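Local coordinates for HepC.19480.a.B1 (Helicobacter pylori, PDB 6MTZ), which is of unknown function but probably acts as a DHH/DHHA1-type phosphoesterase, cleaving phosphoester bonds in a nucleotide or nucleic-acid substrate, at residues 25-28 / 29-33; 258-262 / 263-267; 215-218 / 219-223. All coordinates share one frame; numbering follows the deposited sequence.

Interaction 1: 25-28 / 29-33; sequences QLVS and KQFFK
Val27 sets CG1 anti to the backbone N (chi1 164°) and Phe31 sets its ring anti to the carbonyl carbon (chi1 -71°), which brings the two side chains alongside each other, pointing the same way. CG1 of Val27 comes to 4.2 Å from CE1 of Phe31, while the ring edge turns CD1 to 3.3 Å from O of Val27, near the ring plane. Around them the bonding pattern of the helix tightens. Lys29 N donates to Gln25 O at 3.0 Å in the alpha manner, but Gln30 N favours Val27 O, 2.9 Å away, and keeps only a weak bond to Leu26 O. Ser28 O is gripped twice, by Phe31 N at 3.0 Å and by Phe32 N at 3.2 Å. Gln30, bent at chi2 (-76°), lets NE2 reach a water that also donates to Leu26 O; its OE1 goes to Asn144. Small Ser28 fits a buried site and bonds His13 through OG, and Gln25 bonds Asn39 and the backbone of His13, tying the helix to strands 10-15 and 35-39. Leu26 and Val27, apolar and buried, pack on helix 145-159, Leu26 also on helix 190-203, while Val27, Ser28 and Phe31 meet helix 125-136.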
loop_
_atom_site.group_PDB
_atom_site.type_symbol
_atom_site.label_atom_id
_atom_site.label_comp_id
_atom_site.label_asym_id
_atom_site.label_seq_id
_atom_site.Cartn_x
_atom_site.Cartn_y
_atom_site.Cartn_z
ATOM N N GLN A 25 -11.047 -2.105 -3.992
ATOM C CA GLN A 25 -10.206 -2.811 -4.946
ATOM C C GLN A 25 -10.443 -4.313 -4.944
ATOM O O GLN A 25 -10.248 -4.958 -5.979
ATOM C CB GLN A 25 -8.744 -2.498 -4.652
ATOM C CG GLN A 25 -8.431 -1.041 -4.938
ATOM C CD GLN A 25 -7.056 -0.632 -4.484
ATOM O OE1 GLN A 25 -6.566 -1.080 -3.444
ATOM N NE2 GLN A 25 -6.424 0.238 -5.257
ATOM N N LEU A 26 -10.861 -4.888 -3.809
ATOM C CA LEU A 26 -11.419 -6.237 -3.857
ATOM C C LEU A 26 -12.592 -6.277 -4.819
ATOM O O LEU A 26 -12.708 -7.192 -5.647
ATOM C CB LEU A 26 -11.857 -6.693 -2.463
ATOM C CG LEU A 26 -12.405 -8.124 -2.319
ATOM C CD1 LEU A 26 -12.169 -8.638 -0.914
ATOM C CD2 LEU A 26 -13.890 -8.216 -2.618
ATOM N N VAL A 27 -13.466 -5.279 -4.731
ATOM C CA VAL A 27 -14.650 -5.262 -5.577
ATOM C C VAL A 27 -14.243 -5.128 -7.035
ATOM O O VAL A 27 -14.676 -5.911 -7.888
ATOM C CB VAL A 27 -15.600 -4.134 -5.143
ATOM C CG1 VAL A 27 -16.630 -3.849 -6.246
ATOM C CG2 VAL A 27 -16.295 -4.496 -3.819
ATOM N N SER A 28 -13.373 -4.158 -7.342
ATOM C CA SER A 28 -13.033 -3.914 -8.742
ATOM C C SER A 28 -12.312 -5.098 -9.356
ATOM O O SER A 28 -12.475 -5.355 -10.552
ATOM C CB SER A 28 -12.186 -2.653 -8.901
ATOM O OG SER A 28 -10.907 -2.802 -8.323
ATOM N N LYS A 29 -11.498 -5.821 -8.568
ATOM C CA LYS A 29 -10.835 -7.010 -9.123
ATOM C C LYS A 29 -11.828 -8.123 -9.446
ATOM O O LYS A 29 -11.492 -9.045 -10.198
ATOM C CB LYS A 29 -9.765 -7.542 -8.164
ATOM C CG LYS A 29 -8.462 -6.753 -8.205
ATOM C CD LYS A 29 -7.725 -6.813 -6.886
ATOM C CE LYS A 29 -6.627 -7.833 -6.942
ATOM N NZ LYS A 29 -5.561 -7.353 -7.830
ATOM N N GLN A 30 -13.045 -8.063 -8.904
ATOM C CA GLN A 30 -14.045 -9.046 -9.291
ATOM C C GLN A 30 -14.617 -8.772 -10.675
ATOM O O GLN A 30 -15.267 -9.656 -11.242
ATOM C CB GLN A 30 -15.154 -9.096 -8.237
ATOM C CG GLN A 30 -14.641 -9.606 -6.867
ATOM C CD GLN A 30 -14.416 -11.117 -6.844
ATOM O OE1 GLN A 30 -15.242 -11.885 -7.344
ATOM N NE2 GLN A 30 -13.286 -11.547 -6.274
ATOM N N PHE A 31 -14.354 -7.598 -11.255
ATOM C CA PHE A 31 -14.946 -7.242 -12.538
ATOM C C PHE A 31 -13.953 -7.147 -13.680
ATOM O O PHE A 31 -14.332 -7.403 -14.821
ATOM C CB PHE A 31 -15.711 -5.914 -12.434
ATOM C CG PHE A 31 -16.979 -6.021 -11.632
ATOM C CD1 PHE A 31 -16.950 -5.903 -10.249
ATOM C CD2 PHE A 31 -18.190 -6.282 -12.252
ATOM C CE1 PHE A 31 -18.121 -6.030 -9.492
ATOM C CE2 PHE A 31 -19.352 -6.417 -11.514
ATOM C CZ PHE A 31 -19.327 -6.289 -10.128
ATOM N N PHE A 32 -12.693 -6.809 -13.418
ATOM C CA PHE A 32 -11.776 -6.429 -14.487
ATOM C C PHE A 32 -10.623 -7.411 -14.567
ATOM O O PHE A 32 -9.861 -7.558 -13.606
ATOM C CB PHE A 32 -11.272 -5.006 -14.273
ATOM C CG PHE A 32 -12.351 -3.983 -14.405
ATOM C CD1 PHE A 32 -13.166 -3.968 -15.523
ATOM C CD2 PHE A 32 -12.556 -3.044 -13.417
ATOM C CE1 PHE A 32 -14.168 -3.036 -15.650
ATOM C CE2 PHE A 32 -13.550 -2.102 -13.540
ATOM C CZ PHE A 32 -14.359 -2.104 -14.655
ATOM N N LYS A 33 -10.504 -8.070 -15.724
ATOM C CA LYS A 33 -9.395 -8.975 -15.984
ATOM C C LYS A 33 -8.073 -8.228 -16.118
ATOM O O LYS A 33 -7.027 -8.754 -15.722
ATOM C CB LYS A 33 -9.673 -9.786 -17.250
HETATM O O HOH W 1 -11.459 -9.500 -5.774
#

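Interaction 2: 258-262 / 263-267; sequences SVYYQ and DKKGF
Tyr260 and Lys265 are cross-strand neighbours in a non-hydrogen-bonded pair, with their side chains side by side and pointing the same way. The aliphatic part of the lysine does the touching: CD lies 3.6 Å from Tyr260 CE2, oblique to the ring, and CG is almost as near to the same atom. Lys265 leaves with CG anti to the backbone N (chi1 179°) and bends at chi3 (81°), a shape that lays its methylenes along the ring before the charged end turns off. A long, flexible lysine suits this place because it offers apolar carbon to the tyrosine and charge farther out. One pair along, Val259 stands opposite Gly266. Val259 CG2 lies 3.4 Å from Gly266 O, over a residue that has no side chain of its own on that face. This pair exchanges two backbone bonds, each 2.8 Å: Val259 N to Gly266 O, and Gly266 N to Val259 O, both almost straight.

The whole is a beta hairpin closed by a type II' turn from Tyr261 to Lys264, in the mixed sheet of a C-terminal domain that resembles DHHA1 by sequence. Lys264 N donates to Tyr261 O at 2.8 Å, and Tyr261 N returns a bond to Lys264 O. Gln262 takes the turn position usually favoured by glycine, with phi at 57°, and its CG lies 3.7 Å above the ring centre of Tyr261.

Farther out, Lys265 NZ forms a salt bridge with Asp288 and a cation-pi contact with Phe289, Lys264 NZ bonds Asn308 O, and Gln262 NE2 reaches Ala355 O. The buried ring of Tyr261 packs on Leu314, Met317 and Cys318 of helix 311-318. Strand 258-261 is outermost in the sheet, whereas 264-270 continues it through backbone bonds from Lys265 and Phe267 to strand 291-295.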
loop_
_atom_site.group_PDB
_atom_site.type_symbol
_atom_site.label_atom_id
_atom_site.label_comp_id
_atom_site.label_asym_id
_atom_site.label_seq_id
_atom_site.Cartn_x
_atom_site.Cartn_y
_atom_site.Cartn_z
ATOM N N SER A 258 21.144 -0.963 -3.815
ATOM C CA SER A 258 22.523 -1.029 -3.347
ATOM C C SER A 258 23.120 0.364 -3.245
ATOM O O SER A 258 22.961 1.185 -4.151
ATOM C CB SER A 258 23.370 -1.874 -4.283
ATOM O OG SER A 258 23.205 -3.239 -3.998
ATOM N N VAL A 259 23.815 0.624 -2.145
ATOM C CA VAL A 259 24.511 1.884 -1.936
ATOM C C VAL A 259 25.910 1.556 -1.431
ATOM O O VAL A 259 26.161 0.476 -0.890
ATOM C CB VAL A 259 23.754 2.809 -0.955
ATOM C CG1 VAL A 259 22.560 3.440 -1.658
ATOM C CG2 VAL A 259 23.286 2.019 0.274
ATOM N N TYR A 260 26.833 2.499 -1.622
ATOM C CA TYR A 260 28.253 2.229 -1.407
ATOM C C TYR A 260 28.868 3.319 -0.545
ATOM O O TYR A 260 28.904 4.488 -0.942
ATOM C CB TYR A 260 28.985 2.102 -2.745
ATOM C CG TYR A 260 28.363 1.014 -3.597
ATOM C CD1 TYR A 260 27.282 1.290 -4.436
ATOM C CD2 TYR A 260 28.822 -0.304 -3.529
ATOM C CE1 TYR A 260 26.695 0.296 -5.202
ATOM C CE2 TYR A 260 28.234 -1.309 -4.292
ATOM C CZ TYR A 260 27.173 -0.998 -5.128
ATOM O OH TYR A 260 26.587 -1.977 -5.895
ATOM N N TYR A 261 29.335 2.930 0.637
ATOM C CA TYR A 261 30.055 3.802 1.559
ATOM C C TYR A 261 31.506 3.338 1.611
ATOM O O TYR A 261 31.802 2.268 2.162
ATOM C CB TYR A 261 29.416 3.766 2.947
ATOM C CG TYR A 261 30.229 4.492 4.001
ATOM C CD1 TYR A 261 30.208 5.880 4.086
ATOM C CD2 TYR A 261 31.009 3.786 4.917
ATOM C CE1 TYR A 261 30.944 6.547 5.048
ATOM C CE2 TYR A 261 31.751 4.442 5.876
ATOM C CZ TYR A 261 31.720 5.824 5.932
ATOM O OH TYR A 261 32.441 6.482 6.888
ATOM N N GLN A 262 32.407 4.140 1.044
ATOM C CA GLN A 262 33.839 3.831 1.002
ATOM C C GLN A 262 34.003 2.482 0.327
ATOM O O GLN A 262 33.639 2.356 -0.861
ATOM C CB GLN A 262 34.423 3.924 2.413
ATOM C CG GLN A 262 34.251 5.259 3.085
ATOM C CD GLN A 262 35.070 5.367 4.357
ATOM O OE1 GLN A 262 35.437 4.355 4.962
ATOM N NE2 GLN A 262 35.370 6.595 4.763
ATOM N N ASP A 263 34.514 1.460 1.004
ATOM C CA ASP A 263 34.674 0.130 0.439
ATOM C C ASP A 263 33.582 -0.842 0.872
ATOM O O ASP A 263 33.662 -2.022 0.526
ATOM C CB ASP A 263 36.046 -0.429 0.818
ATOM C CG ASP A 263 36.214 -0.578 2.315
ATOM O OD1 ASP A 263 36.919 -1.509 2.755
ATOM O OD2 ASP A 263 35.623 0.231 3.058
ATOM N N LYS A 264 32.568 -0.387 1.602
ATOM C CA LYS A 264 31.496 -1.260 2.061
ATOM C C LYS A 264 30.244 -1.099 1.198
ATOM O O LYS A 264 29.950 -0.014 0.684
ATOM C CB LYS A 264 31.156 -0.980 3.531
ATOM C CG LYS A 264 32.375 -0.895 4.450
ATOM C CD LYS A 264 33.049 -2.242 4.608
ATOM C CE LYS A 264 34.242 -2.166 5.551
ATOM N NZ LYS A 264 34.765 -3.535 5.851
ATOM N N LYS A 265 29.503 -2.193 1.042
ATOM C CA LYS A 265 28.244 -2.187 0.298
ATOM C C LYS A 265 27.078 -2.296 1.266
ATOM O O LYS A 265 27.078 -3.156 2.153
ATOM C CB LYS A 265 28.178 -3.330 -0.727
ATOM C CG LYS A 265 26.861 -3.358 -1.512
ATOM C CD LYS A 265 26.881 -4.308 -2.722
ATOM C CE LYS A 265 26.640 -5.764 -2.321
ATOM N NZ LYS A 265 26.528 -6.673 -3.504
ATOM N N GLY A 266 26.075 -1.440 1.083
ATOM C CA GLY A 266 24.887 -1.483 1.903
ATOM C C GLY A 266 23.634 -1.577 1.066
ATOM O O GLY A 266 23.636 -1.350 -0.146
ATOM N N PHE A 267 22.532 -1.911 1.739
ATOM C CA PHE A 267 21.213 -2.023 1.134
ATOM C C PHE A 267 20.325 -0.972 1.780
ATOM O O PHE A 267 20.218 -0.923 3.013
ATOM C CB PHE A 267 20.638 -3.430 1.335
ATOM C CG PHE A 267 19.289 -3.656 0.684
ATOM C CD1 PHE A 267 18.136 -3.063 1.190
ATOM C CD2 PHE A 267 19.165 -4.511 -0.400
ATOM C CE1 PHE A 267 16.911 -3.286 0.607
ATOM C CE2 PHE A 267 17.931 -4.744 -0.986
ATOM C CZ PHE A 267 16.803 -4.131 -0.477
#

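Interaction 3: 215-218 / 219-223; sequences VAYD and NDLFR
Val215 O receives the N-H of Asn219 at 3.0 Å, an ordinary alpha-helical bond, but the next turn is less regular. Asp220 N divides itself between a weak bond to Ala216 O and a shorter one to Tyr217 O, 3.1 Å away, where the donor stands well above the carbonyl plane. Helix 213-228 is kinked just after this, where the backbone N atoms of Phe222 and Arg223 have no bond to the preceding turn. A water bridges the same turn as Asp220: it donates to Ala216 O at 2.8 Å and to Asp220 OD1 at 2.6 Å, and the acid's OD2 bonds Tyr207 OH. On the outer side Val215 and Asn219 run alongside each other, CG1 lying 3.5 Å from ND2. On the buried side Tyr217 and Leu221 cross at a slant; both send CG anti to the backbone N (chi1 -178° and 176°), and Leu221 CD1 comes 3.8 Å from Tyr217 OH. Tyr217 is buried, and its hydroxyl is satisfied by Leu200 O, while Asp218 pairs with Arg176. Tyr217 and Leu221, four residues apart, form the buried stripe seated on helix 168-180, and the exposed side is mixed (Val215, Asn219, Phe222, Arg223), as in a surface helix packed by one face.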
loop_
_atom_site.group_PDB
_atom_site.type_symbol
_atom_site.label_atom_id
_atom_site.label_comp_id
_atom_site.label_asym_id
_atom_site.label_seq_id
_atom_site.Cartn_x
_atom_site.Cartn_y
_atom_site.Cartn_z
ATOM N N VAL A 215 -16.890 -12.897 16.314
ATOM C CA VAL A 215 -15.937 -13.504 17.233
ATOM C C VAL A 215 -15.144 -14.600 16.541
ATOM O O VAL A 215 -13.945 -14.762 16.788
ATOM C CB VAL A 215 -16.663 -14.049 18.472
ATOM C CG1 VAL A 215 -15.685 -14.800 19.354
ATOM C CG2 VAL A 215 -17.316 -12.910 19.243
ATOM N N ALA A 216 -15.802 -15.386 15.687
ATOM C CA ALA A 216 -15.111 -16.478 15.013
ATOM C C ALA A 216 -13.995 -15.944 14.137
ATOM O O ALA A 216 -12.873 -16.458 14.151
ATOM C CB ALA A 216 -16.100 -17.297 14.183
ATOM N N TYR A 217 -14.288 -14.910 13.352
ATOM C CA TYR A 217 -13.249 -14.325 12.527
ATOM C C TYR A 217 -12.194 -13.657 13.398
ATOM O O TYR A 217 -10.994 -13.801 13.146
ATOM C CB TYR A 217 -13.857 -13.330 11.531
ATOM C CG TYR A 217 -12.843 -12.709 10.587
ATOM C CD1 TYR A 217 -12.188 -13.485 9.640
ATOM C CD2 TYR A 217 -12.540 -11.353 10.645
ATOM C CE1 TYR A 217 -11.259 -12.929 8.773
ATOM C CE2 TYR A 217 -11.625 -10.786 9.781
ATOM C CZ TYR A 217 -10.983 -11.587 8.844
ATOM O OH TYR A 217 -10.069 -11.042 7.970
ATOM N N ASP A 218 -12.619 -12.963 14.456
ATOM C CA ASP A 218 -11.665 -12.260 15.313
ATOM C C ASP A 218 -10.604 -13.212 15.875
ATOM O O ASP A 218 -9.410 -12.884 15.893
ATOM C CB ASP A 218 -12.416 -11.555 16.442
ATOM C CG ASP A 218 -11.551 -10.545 17.186
ATOM O OD1 ASP A 218 -10.675 -9.910 16.552
ATOM O OD2 ASP A 218 -11.746 -10.393 18.412
ATOM N N ASN A 219 -11.016 -14.402 16.316
ATOM C CA ASN A 219 -10.111 -15.334 16.974
ATOM C C ASN A 219 -9.297 -16.175 15.995
ATOM O O ASN A 219 -8.340 -16.830 16.422
ATOM C CB ASN A 219 -10.894 -16.255 17.913
ATOM C CG ASN A 219 -11.340 -15.558 19.169
ATOM O OD1 ASN A 219 -10.720 -14.583 19.598
ATOM N ND2 ASN A 219 -12.427 -16.038 19.766
ATOM N N ASP A 220 -9.654 -16.176 14.705
ATOM C CA ASP A 220 -8.945 -16.942 13.683
ATOM C C ASP A 220 -7.925 -16.117 12.930
ATOM O O ASP A 220 -7.073 -16.690 12.240
ATOM C CB ASP A 220 -9.919 -17.521 12.633
ATOM C CG ASP A 220 -10.601 -18.808 13.087
ATOM O OD1 ASP A 220 -10.402 -19.248 14.240
ATOM O OD2 ASP A 220 -11.359 -19.377 12.270
ATOM N N LEU A 221 -8.008 -14.790 13.031
ATOM C CA LEU A 221 -7.276 -13.918 12.115
ATOM C C LEU A 221 -5.763 -14.070 12.244
ATOM O O LEU A 221 -5.054 -14.088 11.231
ATOM C CB LEU A 221 -7.681 -12.465 12.362
ATOM C CG LEU A 221 -6.929 -11.426 11.542
ATOM C CD1 LEU A 221 -7.007 -11.715 10.051
ATOM C CD2 LEU A 221 -7.503 -10.063 11.836
ATOM N N PHE A 222 -5.246 -14.152 13.479
ATOM C CA PHE A 222 -3.797 -14.158 13.690
ATOM C C PHE A 222 -3.148 -15.329 12.960
ATOM O O PHE A 222 -2.171 -15.152 12.218
ATOM C CB PHE A 222 -3.477 -14.207 15.192
ATOM C CG PHE A 222 -1.987 -14.133 15.517
ATOM C CD1 PHE A 222 -1.292 -12.929 15.406
ATOM C CD2 PHE A 222 -1.300 -15.252 15.978
ATOM C CE1 PHE A 222 0.064 -12.846 15.721
ATOM C CE2 PHE A 222 0.074 -15.187 16.306
ATOM C CZ PHE A 222 0.751 -13.983 16.174
ATOM N N ARG A 223 -3.710 -16.529 13.131
ATOM C CA ARG A 223 -3.185 -17.705 12.446
ATOM C C ARG A 223 -3.315 -17.544 10.937
ATOM O O ARG A 223 -2.397 -17.892 10.185
ATOM C CB ARG A 223 -3.917 -18.968 12.936
ATOM C CG ARG A 223 -3.384 -20.277 12.347
ATOM C CD ARG A 223 -4.009 -21.541 12.974
ATOM N NE ARG A 223 -3.446 -22.729 12.340
ATOM C CZ ARG A 223 -2.376 -23.379 12.785
ATOM N NH1 ARG A 223 -1.783 -22.993 13.900
ATOM N NH2 ARG A 223 -1.905 -24.427 12.119
HETATM O O HOH W 2 -12.352 -18.668 15.812
#

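How the interactions relate
From the N terminus the three contacts follow in series, none enclosing or crossing another. Each lies within one continuous stretch: a helix end, a helix segment and a hairpin turn; only interaction 2 closes a chain reversal. Interaction 1 finishes helix 19-29, leads into strand 35-39 and joins that helix to the parallel sheet of the N-terminal domain and the helices around it. Interaction 3 comes next, about 25 Å away between centres, where helix 213-228 joins helix 168-180. Interaction 2 comes last, joining edge strand 258-261 to the C-terminal mixed sheet. Interactions 1 and 2 sit on opposite sides of the chain's centre, their centres about 42 Å apart, in separate domains.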